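Local structure of CELL WALL surface anchor family protein (Streptococcus pneumoniae, 2WW8) at residues K123-T127 and D684-S688; V134-A140 and V721-I727; S393-N397 and D428-Q432; I440-D444 and R497-Y503; L794-Y799 and A820-G826. The protein serves as an adhesin of the pneumococcal pilus and probably recognises host cells through an integrin-like domain that holds a magnesium ion. One frame throughout, in Å; residues are numbered along the deposited sequence.

Interaction 1. Residues K123-T127 and D684-S688; sequences KNGRT and DEFVS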
# COMPACT_ATOMS: atom_id res chain seq x y z
N LYS A 123 13.13 23.66 -29.52
CA LYS A 123 11.97 22.82 -29.80
C LYS A 123 11.06 22.47 -28.60
O LYS A 123 9.86 22.32 -28.81
CB LYS A 123 12.36 21.55 -30.56
CG LYS A 123 13.31 21.84 -31.69
CD LYS A 123 13.23 20.77 -32.76
CE LYS A 123 13.99 21.29 -33.97
NZ LYS A 123 14.94 20.28 -34.51
N ASN A 124 11.64 22.37 -27.40
CA ASN A 124 10.91 22.19 -26.12
C ASN A 124 10.47 23.45 -25.34
O ASN A 124 10.03 23.34 -24.19
CB ASN A 124 11.74 21.31 -25.18
CG ASN A 124 13.00 22.00 -24.67
OD1 ASN A 124 13.28 23.14 -25.01
ND2 ASN A 124 13.77 21.29 -23.84
N GLY A 125 10.60 24.62 -25.96
CA GLY A 125 10.22 25.91 -25.36
C GLY A 125 11.20 26.56 -24.40
O GLY A 125 10.87 27.51 -23.69
N ARG A 126 12.42 26.06 -24.39
CA ARG A 126 13.49 26.61 -23.57
C ARG A 126 13.96 27.93 -24.19
O ARG A 126 14.45 27.97 -25.33
CB ARG A 126 14.63 25.61 -23.58
CG ARG A 126 15.98 26.16 -23.27
CD ARG A 126 16.27 25.85 -21.84
NE ARG A 126 17.65 25.41 -21.76
CZ ARG A 126 18.07 24.17 -22.02
NH1 ARG A 126 17.23 23.19 -22.37
NH2 ARG A 126 19.37 23.91 -21.91
N THR A 127 13.81 29.00 -23.43
CA THR A 127 14.10 30.35 -23.92
C THR A 127 15.42 30.89 -23.37
O THR A 127 15.58 31.05 -22.15
CB THR A 127 12.98 31.33 -23.50
OG1 THR A 127 11.74 30.90 -24.08
CG2 THR A 127 13.31 32.76 -23.95
N ASP A 684 16.59 17.24 -17.96
CA ASP A 684 16.59 18.68 -18.17
C ASP A 684 15.89 19.17 -19.44
O ASP A 684 15.62 20.36 -19.51
CB ASP A 684 18.02 19.22 -18.20
CG ASP A 684 18.58 19.45 -16.82
OD1 ASP A 684 17.84 19.25 -15.82
OD2 ASP A 684 19.76 19.85 -16.76
N GLU A 685 15.62 18.29 -20.42
CA GLU A 685 15.11 18.76 -21.72
C GLU A 685 13.59 18.67 -21.76
O GLU A 685 13.00 18.76 -22.84
CB GLU A 685 15.75 18.05 -22.93
CG GLU A 685 17.28 18.08 -22.99
CD GLU A 685 17.88 19.44 -23.30
OE1 GLU A 685 17.50 20.05 -24.33
OE2 GLU A 685 18.76 19.90 -22.52
N PHE A 686 12.97 18.48 -20.59
CA PHE A 686 11.51 18.36 -20.51
C PHE A 686 10.77 19.47 -21.25
O PHE A 686 11.28 20.59 -21.38
CB PHE A 686 10.98 18.33 -19.07
CG PHE A 686 11.25 19.60 -18.27
CD1 PHE A 686 12.44 19.76 -17.57
CD2 PHE A 686 10.28 20.61 -18.19
CE1 PHE A 686 12.69 20.89 -16.80
CE2 PHE A 686 10.51 21.78 -17.46
CZ PHE A 686 11.72 21.93 -16.77
N VAL A 687 9.55 19.15 -21.65
CA VAL A 687 8.64 20.22 -22.07
C VAL A 687 7.84 20.77 -20.90
O VAL A 687 7.17 20.05 -20.19
CB VAL A 687 7.71 19.73 -23.20
CG1 VAL A 687 6.64 20.77 -23.54
CG2 VAL A 687 8.54 19.38 -24.45
N SER A 688 7.87 22.08 -20.72
CA SER A 688 7.15 22.69 -19.61
C SER A 688 5.71 22.18 -19.47
O SER A 688 5.00 22.15 -20.47
CB SER A 688 7.20 24.22 -19.79
OG SER A 688 7.14 24.88 -18.54
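Two loops from separate parts of the rod meet here at an interdomain junction. K123-T127 joins strands 116-121 and 127-129 of the N-terminal prealbumin-like domain, while D684-S688 belongs to the Ig-like family region of the tip pilin. The loop of N124 is shaped by an Asx turn: N124 OD1 accepts from R126 N at 3.1 Å, and G125 between them takes a positive phi, which glycine tolerates easily. Asparagine suits the position because its amide is bifunctional. With OD1 engaged inside its own loop, the other end reaches across, N124 ND2 donating to E685 O at 2.8 Å in an almost straight hydrogen bond. The N124 side chain also packs on V687, N124 CB lying 3.8 Å from V687 CG2. Further out, R126 NH1 approaches E685 OE2 at 3.6 Å, edge-on to the guanidinium, a long salt bridge at the more exposed side of the contact. R722 lies against the side chains of N124 and R126, donates to the carbonyls of D684 and F686 and makes a cation-pi contact with F686. With 231 Å² buried and a single direct hydrogen bond, the polar link between the two loops rests on one well-aimed amide, the long charge pair adding only a weaker electrostatic term.

Interaction 2. Residues V134-A140 and V721-I727; sequences VENREEA and VRKYPEI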
# COMPACT_ATOMS: atom_id res chain seq x y z
N VAL A 134 20.84 37.21 -16.79
CA VAL A 134 19.41 37.37 -16.51
C VAL A 134 19.07 36.67 -15.20
O VAL A 134 19.87 35.87 -14.73
CB VAL A 134 18.57 36.70 -17.62
CG1 VAL A 134 18.56 37.53 -18.89
CG2 VAL A 134 19.06 35.29 -17.89
N GLU A 135 17.91 36.97 -14.63
CA GLU A 135 17.30 36.14 -13.60
C GLU A 135 16.38 35.12 -14.28
O GLU A 135 15.64 35.47 -15.20
CB GLU A 135 16.47 36.95 -12.59
CG GLU A 135 17.16 38.10 -11.86
CD GLU A 135 18.22 37.69 -10.85
OE1 GLU A 135 18.68 36.52 -10.82
OE2 GLU A 135 18.63 38.55 -10.04
N ASN A 136 16.41 33.86 -13.86
CA ASN A 136 15.36 32.95 -14.30
C ASN A 136 14.24 32.98 -13.29
O ASN A 136 14.49 32.82 -12.10
CB ASN A 136 15.93 31.57 -14.54
CG ASN A 136 17.14 31.64 -15.43
OD1 ASN A 136 17.04 32.01 -16.60
ND2 ASN A 136 18.29 31.33 -14.88
N ARG A 137 13.01 33.23 -13.73
CA ARG A 137 11.93 33.45 -12.79
C ARG A 137 10.96 32.27 -12.66
O ARG A 137 10.67 31.59 -13.64
CB ARG A 137 11.19 34.74 -13.16
CG ARG A 137 10.54 35.44 -11.98
CD ARG A 137 11.32 36.68 -11.54
NE ARG A 137 10.42 37.62 -10.88
CZ ARG A 137 9.68 38.56 -11.48
NH1 ARG A 137 9.71 38.74 -12.80
NH2 ARG A 137 8.89 39.35 -10.74
N GLU A 138 10.46 32.04 -11.44
CA GLU A 138 9.44 31.03 -11.18
C GLU A 138 8.27 31.22 -12.12
O GLU A 138 7.75 32.31 -12.21
CB GLU A 138 8.86 31.20 -9.78
CG GLU A 138 9.84 31.06 -8.64
CD GLU A 138 10.26 29.61 -8.45
OE1 GLU A 138 9.44 28.70 -8.71
OE2 GLU A 138 11.41 29.40 -8.01
N GLU A 139 7.84 30.15 -12.78
CA GLU A 139 6.61 30.11 -13.53
C GLU A 139 5.57 29.20 -12.84
O GLU A 139 5.95 28.24 -12.18
CB GLU A 139 6.95 29.60 -14.93
CG GLU A 139 5.79 29.58 -15.88
CD GLU A 139 5.27 30.98 -16.14
OE1 GLU A 139 4.40 31.45 -15.35
OE2 GLU A 139 5.74 31.60 -17.12
N ALA A 140 4.28 29.51 -12.97
CA ALA A 140 3.21 28.76 -12.35
C ALA A 140 2.93 27.52 -13.19
O ALA A 140 3.05 27.57 -14.41
CB ALA A 140 1.95 29.60 -12.24
N VAL A 721 7.71 22.85 -14.65
CA VAL A 721 7.36 24.02 -15.46
C VAL A 721 8.65 24.81 -15.64
O VAL A 721 9.38 25.05 -14.67
CB VAL A 721 6.23 24.89 -14.82
CG1 VAL A 721 6.60 25.38 -13.42
CG2 VAL A 721 5.92 26.12 -15.69
N ARG A 722 8.98 25.16 -16.88
CA ARG A 722 10.28 25.74 -17.12
C ARG A 722 10.31 27.20 -16.64
O ARG A 722 9.31 27.92 -16.75
CB ARG A 722 10.59 25.63 -18.59
CG ARG A 722 12.05 25.56 -18.89
CD ARG A 722 12.05 25.26 -20.38
NE ARG A 722 12.22 23.84 -20.62
CZ ARG A 722 13.34 23.21 -20.29
NH1 ARG A 722 14.30 23.93 -19.71
NH2 ARG A 722 13.49 21.91 -20.51
N LYS A 723 11.44 27.63 -16.08
CA LYS A 723 11.62 29.04 -15.73
C LYS A 723 11.88 29.92 -16.94
O LYS A 723 12.45 29.49 -17.96
CB LYS A 723 12.76 29.22 -14.73
CG LYS A 723 12.36 28.82 -13.33
CD LYS A 723 13.62 28.54 -12.56
CE LYS A 723 13.33 27.85 -11.24
NZ LYS A 723 14.29 28.48 -10.27
N TYR A 724 11.45 31.17 -16.85
CA TYR A 724 11.65 32.07 -17.98
C TYR A 724 12.74 33.10 -17.66
O TYR A 724 12.91 33.49 -16.51
CB TYR A 724 10.34 32.70 -18.46
CG TYR A 724 9.74 33.60 -17.43
CD1 TYR A 724 10.23 34.90 -17.26
CD2 TYR A 724 8.71 33.16 -16.61
CE1 TYR A 724 9.70 35.73 -16.30
CE2 TYR A 724 8.17 33.99 -15.65
CZ TYR A 724 8.67 35.27 -15.51
OH TYR A 724 8.17 36.12 -14.56
N PRO A 725 13.49 33.51 -18.69
CA PRO A 725 14.47 34.61 -18.53
C PRO A 725 13.84 36.00 -18.39
O PRO A 725 12.92 36.35 -19.14
CB PRO A 725 15.35 34.52 -19.78
CG PRO A 725 14.50 33.81 -20.79
CD PRO A 725 13.49 32.95 -20.05
N GLU A 726 14.35 36.76 -17.42
CA GLU A 726 14.04 38.17 -17.20
C GLU A 726 15.31 39.03 -17.31
O GLU A 726 16.20 38.98 -16.45
CB GLU A 726 13.32 38.37 -15.86
CG GLU A 726 13.25 39.80 -15.40
CD GLU A 726 13.23 39.88 -13.89
OE1 GLU A 726 12.14 39.59 -13.37
OE2 GLU A 726 14.28 40.22 -13.27
N ILE A 727 15.40 39.79 -18.40
CA ILE A 727 16.43 40.83 -18.51
C ILE A 727 16.04 42.11 -17.78
O ILE A 727 14.92 42.62 -17.93
CB ILE A 727 16.76 41.26 -19.94
CG1 ILE A 727 17.12 40.04 -20.78
CG2 ILE A 727 17.99 42.14 -19.90
CD1 ILE A 727 16.42 40.04 -22.11
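The shortest polar link is a salt bridge, R137 NH1 to E726 OE1 at 2.6 Å, with the carboxylate oxygen over one face of the guanidinium; R137 has a second acidic partner in E88. A much longer pair, E138 OE2 to K723 NZ at 3.8 Å, lies near the solvent. Between the backbones runs an antiparallel ladder: E726 N donates to E135 O at 2.9 Å and E135 N to E726 O at 3.2 Å, then R137 N to Y724 O at 2.8 Å, with a weak return bond from Y724 N to R137 O at 3.3 Å. Proline fits between these rungs, since P725 faces N136 in a non-hydrogen-bonded pair and owes strand 135-137 no amide proton. The ladder makes 135-137 an edge strand of a four-stranded mixed sheet in the prealbumin-like domain, where 724-730 also runs parallel to 48-55. The sheet is thus completed by chain that returns after some 580 residues, so the intervening domains are inserted into this one. R137, Y724 and E726 share a face of the sheet; R137 CB sits 3.9 Å from the centroid of the Y724 ring in a CH-pi contact, and K49 makes a cation-pi contact with the same tyrosine. At one end V134 CG1 packs on I727 CG1 at 3.5 Å, and at the other E139 CG lies 3.5 Å from V721 CG2.

Interaction 3. Residues S393-N397 and D428-Q432; sequences SYPIN and DFITQ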
# COMPACT_ATOMS: atom_id res chain seq x y z
N SER A 393 -19.61 -44.80 23.40
CA SER A 393 -19.90 -45.42 22.09
C SER A 393 -21.41 -45.71 22.10
O SER A 393 -22.04 -45.73 23.17
CB SER A 393 -19.08 -46.73 21.94
OG SER A 393 -19.30 -47.59 23.06
N TYR A 394 -22.00 -45.96 20.93
CA TYR A 394 -23.39 -46.46 20.85
C TYR A 394 -23.41 -47.97 21.05
O TYR A 394 -22.48 -48.63 20.63
CB TYR A 394 -24.06 -46.11 19.53
CG TYR A 394 -24.42 -44.63 19.40
CD1 TYR A 394 -25.42 -44.05 20.16
CD2 TYR A 394 -23.83 -43.86 18.41
CE1 TYR A 394 -25.78 -42.71 20.01
CE2 TYR A 394 -24.19 -42.55 18.20
CZ TYR A 394 -25.15 -41.98 19.00
OH TYR A 394 -25.42 -40.65 18.81
N PRO A 395 -24.43 -48.51 21.71
CA PRO A 395 -24.52 -49.95 21.98
C PRO A 395 -24.87 -50.70 20.67
O PRO A 395 -25.67 -50.22 19.86
CB PRO A 395 -25.67 -50.06 23.01
CG PRO A 395 -26.58 -48.89 22.70
CD PRO A 395 -25.59 -47.78 22.26
N ILE A 396 -24.27 -51.87 20.51
CA ILE A 396 -24.67 -52.83 19.51
C ILE A 396 -26.01 -53.38 20.02
O ILE A 396 -26.21 -53.62 21.24
CB ILE A 396 -23.60 -53.89 19.47
CG1 ILE A 396 -22.30 -53.20 19.05
CG2 ILE A 396 -24.02 -55.12 18.59
CD1 ILE A 396 -21.07 -54.10 19.13
N ASN A 397 -26.94 -53.55 19.06
CA ASN A 397 -28.34 -53.85 19.39
C ASN A 397 -28.55 -55.35 19.60
O ASN A 397 -29.22 -55.99 18.80
CB ASN A 397 -29.25 -53.24 18.30
CG ASN A 397 -30.72 -53.51 18.52
OD1 ASN A 397 -31.19 -53.45 19.63
ND2 ASN A 397 -31.45 -53.87 17.48
N ASP A 428 -27.51 -51.84 13.02
CA ASP A 428 -27.38 -52.81 14.11
C ASP A 428 -26.77 -52.21 15.40
O ASP A 428 -26.49 -52.94 16.34
CB ASP A 428 -26.65 -54.10 13.69
CG ASP A 428 -27.42 -54.88 12.65
OD1 ASP A 428 -28.64 -55.08 12.86
OD2 ASP A 428 -26.88 -55.31 11.60
N PHE A 429 -26.65 -50.89 15.47
CA PHE A 429 -26.48 -50.16 16.74
C PHE A 429 -27.76 -49.46 17.18
O PHE A 429 -28.59 -49.13 16.31
CB PHE A 429 -25.49 -49.05 16.51
CG PHE A 429 -24.08 -49.51 16.35
CD1 PHE A 429 -23.25 -49.59 17.47
CD2 PHE A 429 -23.58 -49.85 15.08
CE1 PHE A 429 -21.90 -49.93 17.32
CE2 PHE A 429 -22.21 -50.21 14.92
CZ PHE A 429 -21.40 -50.29 16.07
N ILE A 430 -27.93 -49.20 18.48
CA ILE A 430 -29.03 -48.30 18.90
C ILE A 430 -28.49 -46.88 18.91
O ILE A 430 -27.60 -46.55 19.71
CB ILE A 430 -29.68 -48.68 20.26
CG1 ILE A 430 -30.13 -50.15 20.26
CG2 ILE A 430 -30.88 -47.77 20.55
CD1 ILE A 430 -30.14 -50.73 21.67
N THR A 431 -29.01 -46.00 18.07
CA THR A 431 -28.41 -44.66 18.05
C THR A 431 -29.46 -43.58 18.29
O THR A 431 -29.14 -42.42 18.21
CB THR A 431 -27.82 -44.38 16.66
OG1 THR A 431 -28.89 -44.40 15.70
CG2 THR A 431 -26.75 -45.43 16.28
N GLN A 432 -30.69 -43.97 18.58
CA GLN A 432 -31.76 -43.03 18.93
C GLN A 432 -32.69 -43.66 19.96
O GLN A 432 -32.87 -44.87 19.95
CB GLN A 432 -32.62 -42.74 17.69
CG GLN A 432 -31.92 -41.75 16.74
CD GLN A 432 -32.94 -41.20 15.75
OE1 GLN A 432 -34.11 -41.00 16.12
NE2 GLN A 432 -32.52 -40.98 14.50
O HOH W 1 -30.41 -54.81 14.80
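The ring of F429 forms the apolar centre, with I396 CG1 3.7 Å from F429 CE1 and Y394 CB 4.1 Å from F429 CD1. Both segments belong to the long excursion between parallel strands 379-386 and 533-539 of the integrin-like (von Willebrand factor A-type) domain, and helices 359-373 and 516-526 also touch F429, a setting where a large flat hydrocarbon is well placed. Next to this cluster P395 CG packs on I430 CB at 4.0 Å, and the Y394 ring receives T431 CA over its face, 4.0 Å from the centroid, in a CH-pi contact; the tyrosine hydroxyl goes on to E437. Two backbone bonds then tie the extended loops together: I430 N to P395 O and N397 N to D428 O, each 2.8 Å. D428, whose carboxylate forms a salt bridge with K417, also meets N397 at the exposed edge, where one water donates to D428 OD1 at 2.6 Å and accepts from N397 ND2 at 3.0 Å.

Interaction 4. Residues I440-D444 and R497-Y503; sequences IVRGD and RESILAY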
# COMPACT_ATOMS: atom_id res chain seq x y z
N ILE A 440 -29.37 -44.47 26.37
CA ILE A 440 -28.83 -45.65 25.68
C ILE A 440 -27.34 -45.65 25.45
O ILE A 440 -26.75 -46.71 25.31
CB ILE A 440 -29.45 -45.86 24.30
CG1 ILE A 440 -29.29 -44.56 23.51
CG2 ILE A 440 -30.93 -46.41 24.49
CD1 ILE A 440 -29.87 -44.49 22.12
N VAL A 441 -26.73 -44.47 25.43
CA VAL A 441 -25.28 -44.40 25.18
C VAL A 441 -24.47 -45.19 26.21
O VAL A 441 -24.81 -45.26 27.42
CB VAL A 441 -24.83 -42.90 25.06
CG1 VAL A 441 -24.74 -42.17 26.50
CG2 VAL A 441 -23.49 -42.74 24.39
N ARG A 442 -23.33 -45.72 25.73
CA ARG A 442 -22.40 -46.47 26.60
C ARG A 442 -21.32 -45.51 27.04
O ARG A 442 -20.86 -44.70 26.24
CB ARG A 442 -21.78 -47.71 25.91
CG ARG A 442 -22.78 -48.68 25.24
CD ARG A 442 -23.85 -49.15 26.23
NE ARG A 442 -23.29 -49.89 27.34
CZ ARG A 442 -24.01 -50.49 28.28
NH1 ARG A 442 -25.34 -50.40 28.23
NH2 ARG A 442 -23.39 -51.12 29.27
N GLY A 443 -20.88 -45.65 28.31
CA GLY A 443 -19.77 -44.82 28.80
C GLY A 443 -20.15 -43.39 29.14
O GLY A 443 -21.26 -42.95 28.85
N ASP A 444 -19.24 -42.67 29.79
CA ASP A 444 -19.50 -41.29 30.18
C ASP A 444 -18.19 -40.50 30.26
O ASP A 444 -18.17 -39.44 30.90
CB ASP A 444 -20.31 -41.26 31.48
CG ASP A 444 -19.48 -41.67 32.73
OD1 ASP A 444 -18.27 -42.05 32.61
OD2 ASP A 444 -20.07 -41.58 33.84
N ARG A 497 -22.28 -47.57 37.29
CA ARG A 497 -23.63 -47.72 36.72
C ARG A 497 -23.63 -48.59 35.45
O ARG A 497 -22.58 -48.71 34.77
CB ARG A 497 -24.28 -46.32 36.53
CG ARG A 497 -23.88 -45.57 35.30
CD ARG A 497 -24.60 -44.21 35.25
NE ARG A 497 -24.51 -43.55 33.95
CZ ARG A 497 -23.55 -42.70 33.61
NH1 ARG A 497 -22.58 -42.43 34.48
NH2 ARG A 497 -23.52 -42.16 32.38
N GLU A 498 -24.78 -49.24 35.20
CA GLU A 498 -24.93 -50.20 34.14
C GLU A 498 -24.28 -49.72 32.82
O GLU A 498 -23.57 -50.45 32.18
CB GLU A 498 -26.41 -50.46 33.84
CG GLU A 498 -26.57 -51.71 32.99
CD GLU A 498 -26.39 -51.45 31.46
OE1 GLU A 498 -26.68 -50.29 31.04
OE2 GLU A 498 -25.96 -52.33 30.64
N SER A 499 -24.57 -48.49 32.41
CA SER A 499 -24.12 -48.03 31.08
C SER A 499 -22.61 -47.87 30.91
O SER A 499 -22.15 -47.67 29.80
CB SER A 499 -24.89 -46.76 30.75
OG SER A 499 -24.31 -45.70 31.47
N ILE A 500 -21.83 -48.01 32.00
CA ILE A 500 -20.37 -47.89 31.99
C ILE A 500 -19.74 -49.28 31.91
O ILE A 500 -18.56 -49.39 31.60
CB ILE A 500 -19.90 -47.21 33.32
CG1 ILE A 500 -20.51 -45.82 33.54
CG2 ILE A 500 -18.42 -47.05 33.43
CD1 ILE A 500 -20.60 -44.88 32.39
N LEU A 501 -20.51 -50.34 32.23
CA LEU A 501 -20.01 -51.69 32.26
C LEU A 501 -20.01 -52.35 30.88
O LEU A 501 -20.54 -51.80 29.91
CB LEU A 501 -20.97 -52.52 33.15
CG LEU A 501 -21.09 -52.01 34.61
CD1 LEU A 501 -22.21 -52.78 35.38
CD2 LEU A 501 -19.78 -52.11 35.38
N ALA A 502 -19.31 -53.48 30.81
CA ALA A 502 -19.30 -54.37 29.66
C ALA A 502 -20.76 -54.83 29.46
O ALA A 502 -21.58 -54.83 30.40
CB ALA A 502 -18.41 -55.51 30.05
N TYR A 503 -21.11 -55.21 28.24
CA TYR A 503 -22.46 -55.69 27.95
C TYR A 503 -22.36 -56.74 26.83
O TYR A 503 -21.38 -56.75 26.06
CB TYR A 503 -23.34 -54.47 27.62
CG TYR A 503 -22.99 -53.85 26.27
CD1 TYR A 503 -21.93 -52.89 26.13
CD2 TYR A 503 -23.71 -54.21 25.13
CE1 TYR A 503 -21.63 -52.33 24.88
CE2 TYR A 503 -23.40 -53.63 23.88
CZ TYR A 503 -22.38 -52.71 23.76
OH TYR A 503 -22.09 -52.22 22.50
O HOH W 2 -23.67 -43.92 29.51
O HOH W 3 -20.48 -49.56 28.52
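This is a buried polar contact, rich in charge and water, between a short, weakly bonded strand about R442-G443 and a 3-10 turn at E498-I500 that follows strand 489-496. R442 does most of the work. Its NH1 lies 3.1 Å from both E498 OE1 and E498 OE2 in a salt bridge, while R442 NH2 donates to L501 O at 3.0 Å, so the guanidinium serves a carboxylate and a carbonyl near the end of the turn together. Y503 CD1 covers one face of the guanidinium and S499 O the opposite one; the arginine's aliphatic part also profits, its CD lying over the Y503 ring. The backbone link is G443 N to S499 O at 2.8 Å; G443 takes a positive phi, which by itself favours glycine. Two waters fill the remaining gaps. One donates to V441 O and G443 O and accepts from S499 OG; the other accepts from R442 NE and donates to S499 O and L501 O. Beyond the glycine, D444 OD2 pairs with R497 NH1 at 2.7 Å, a second salt bridge, and I500 CD1 packs 3.4 Å from D444 CG. R497 NH1 also reaches the G290 carbonyl. Since strand 442-443 pairs with 392-393, the contact joins parts of the insertion of a domain whose parallel sheet and magnesium site are those of an integrin I-like, von Willebrand factor A-type fold.

Interaction 5. Residues L794-Y799 and A820-G826; sequences LSDGKY and AFQIVNG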
# COMPACT_ATOMS: atom_id res chain seq x y z
N LEU A 794 23.24 68.76 -21.00
CA LEU A 794 22.48 69.76 -20.26
C LEU A 794 21.36 69.14 -19.43
O LEU A 794 20.54 68.41 -19.97
CB LEU A 794 21.90 70.79 -21.23
CG LEU A 794 22.80 71.70 -22.08
CD1 LEU A 794 21.85 72.61 -22.85
CD2 LEU A 794 23.82 72.52 -21.27
N SER A 795 21.33 69.47 -18.14
CA SER A 795 20.27 69.05 -17.21
C SER A 795 18.94 69.72 -17.52
O SER A 795 18.88 70.76 -18.19
CB SER A 795 20.62 69.45 -15.77
OG SER A 795 22.03 69.37 -15.58
N ASP A 796 17.87 69.13 -16.98
CA ASP A 796 16.54 69.74 -17.13
C ASP A 796 16.43 71.13 -16.50
O ASP A 796 17.09 71.41 -15.50
CB ASP A 796 15.47 68.79 -16.62
CG ASP A 796 15.13 67.70 -17.63
OD1 ASP A 796 15.97 67.41 -18.52
OD2 ASP A 796 14.01 67.16 -17.51
N GLY A 797 15.61 71.99 -17.10
CA GLY A 797 15.31 73.30 -16.53
C GLY A 797 15.34 74.41 -17.57
O GLY A 797 15.35 74.13 -18.77
N LYS A 798 15.32 75.65 -17.08
CA LYS A 798 15.30 76.85 -17.91
C LYS A 798 16.69 77.47 -18.13
O LYS A 798 17.49 77.56 -17.19
CB LYS A 798 14.32 77.86 -17.33
CG LYS A 798 12.90 77.36 -17.07
CD LYS A 798 11.95 78.54 -17.02
CE LYS A 798 10.69 78.25 -16.23
NZ LYS A 798 9.85 77.35 -17.06
N TYR A 799 16.95 77.89 -19.37
CA TYR A 799 18.24 78.43 -19.83
C TYR A 799 18.04 79.74 -20.58
O TYR A 799 16.99 79.96 -21.22
CB TYR A 799 18.97 77.46 -20.76
CG TYR A 799 19.46 76.19 -20.08
CD1 TYR A 799 18.57 75.16 -19.82
CD2 TYR A 799 20.80 76.03 -19.68
CE1 TYR A 799 19.00 73.99 -19.18
CE2 TYR A 799 21.23 74.87 -19.05
CZ TYR A 799 20.32 73.85 -18.80
OH TYR A 799 20.68 72.67 -18.18
N ALA A 820 16.04 82.18 -25.06
CA ALA A 820 15.53 81.36 -23.96
C ALA A 820 15.11 80.00 -24.50
O ALA A 820 14.61 79.89 -25.63
CB ALA A 820 14.33 82.01 -23.28
N PHE A 821 15.31 78.97 -23.68
CA PHE A 821 14.75 77.66 -24.03
C PHE A 821 14.71 76.82 -22.76
O PHE A 821 15.27 77.24 -21.75
CB PHE A 821 15.57 76.95 -25.11
CG PHE A 821 17.02 76.68 -24.73
CD1 PHE A 821 18.02 77.59 -25.07
CD2 PHE A 821 17.38 75.53 -24.01
CE1 PHE A 821 19.36 77.34 -24.72
CE2 PHE A 821 18.69 75.28 -23.66
CZ PHE A 821 19.69 76.17 -24.02
N GLN A 822 14.05 75.66 -22.84
CA GLN A 822 13.93 74.69 -21.76
C GLN A 822 14.41 73.31 -22.21
O GLN A 822 14.24 72.92 -23.36
CB GLN A 822 12.46 74.55 -21.38
CG GLN A 822 12.05 75.37 -20.20
CD GLN A 822 10.81 74.78 -19.54
OE1 GLN A 822 10.88 74.17 -18.47
NE2 GLN A 822 9.67 74.95 -20.20
N ILE A 823 15.01 72.57 -21.28
CA ILE A 823 15.30 71.15 -21.49
C ILE A 823 14.32 70.40 -20.56
O ILE A 823 14.28 70.64 -19.34
CB ILE A 823 16.81 70.78 -21.22
CG1 ILE A 823 17.83 71.62 -22.02
CG2 ILE A 823 17.06 69.30 -21.48
CD1 ILE A 823 17.86 71.39 -23.52
N VAL A 824 13.49 69.53 -21.15
CA VAL A 824 12.52 68.71 -20.41
C VAL A 824 12.63 67.28 -20.91
O VAL A 824 12.53 67.03 -22.12
CB VAL A 824 11.07 69.21 -20.56
CG1 VAL A 824 10.36 68.53 -21.74
CG2 VAL A 824 10.25 68.91 -19.31
N ASN A 825 12.82 66.35 -19.97
CA ASN A 825 13.08 64.94 -20.28
C ASN A 825 14.21 64.83 -21.30
O ASN A 825 14.09 64.08 -22.28
CB ASN A 825 11.81 64.28 -20.78
CG ASN A 825 10.67 64.36 -19.76
OD1 ASN A 825 10.87 64.22 -18.55
ND2 ASN A 825 9.46 64.60 -20.25
N GLY A 826 15.27 65.61 -21.08
CA GLY A 826 16.43 65.74 -21.97
C GLY A 826 16.20 66.25 -23.38
O GLY A 826 17.04 66.09 -24.26
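Side chains interlock along one face of the hairpin of strands 797-805 and 816-824 in the C-terminal prealbumin-like domain. The F821 ring forms a flat floor on which Y799 CB rests, 3.8 Å from the centroid in a CH-pi contact; the two rings are nearly parallel but slid apart, with centroids 5.4 Å distant. The tyrosine ring extends along the face that G797 leaves bare (at phi 137° and psi -168° a CB would jam against the preceding carbonyl), and its OH donates to S795 O at 2.6 Å. Opposite, I823 fills the space between L794 and Y799, its CD1 4.2 Å from L794 CD1 and its CG1 3.9 Å from Y799 CE1. Hydrogen-bonded pairs G797-I823 and Y799-F821 keep this register. D796 reaches over the type I′-like N825-G826 turn into strand 827-833: D796 OD2 accepts from N825 N at 2.9 Å and OD1 from G826 N at 3.2 Å. The carboxylate thus ties the start of strand 797-805 to the next hairpin's turn, while the apolar face packs.

How the interactions relate
Interactions 1, 2 and 5 are partly buried, 3 and 4 buried. Interactions 1 and 2 adjoin through R722 of interaction 2, which probably hydrogen-bonds to S688 OG and F686 O of interaction 1: one is a sparse loop junction at a domain boundary, the other a strand pairing that completes a sheet. Interactions 3 and 4 also touch, through S393 O with R442 N and I396 N with Y503 OH; both lie in the integrin-like insertion, the former mostly apolar, the latter built on charges and water. They are nested within the loops closed by interactions 1 and 2, nearest atoms about 79 to 82 Å away. Interaction 5 is an antiparallel ladder like interaction 2, but within a local hairpin.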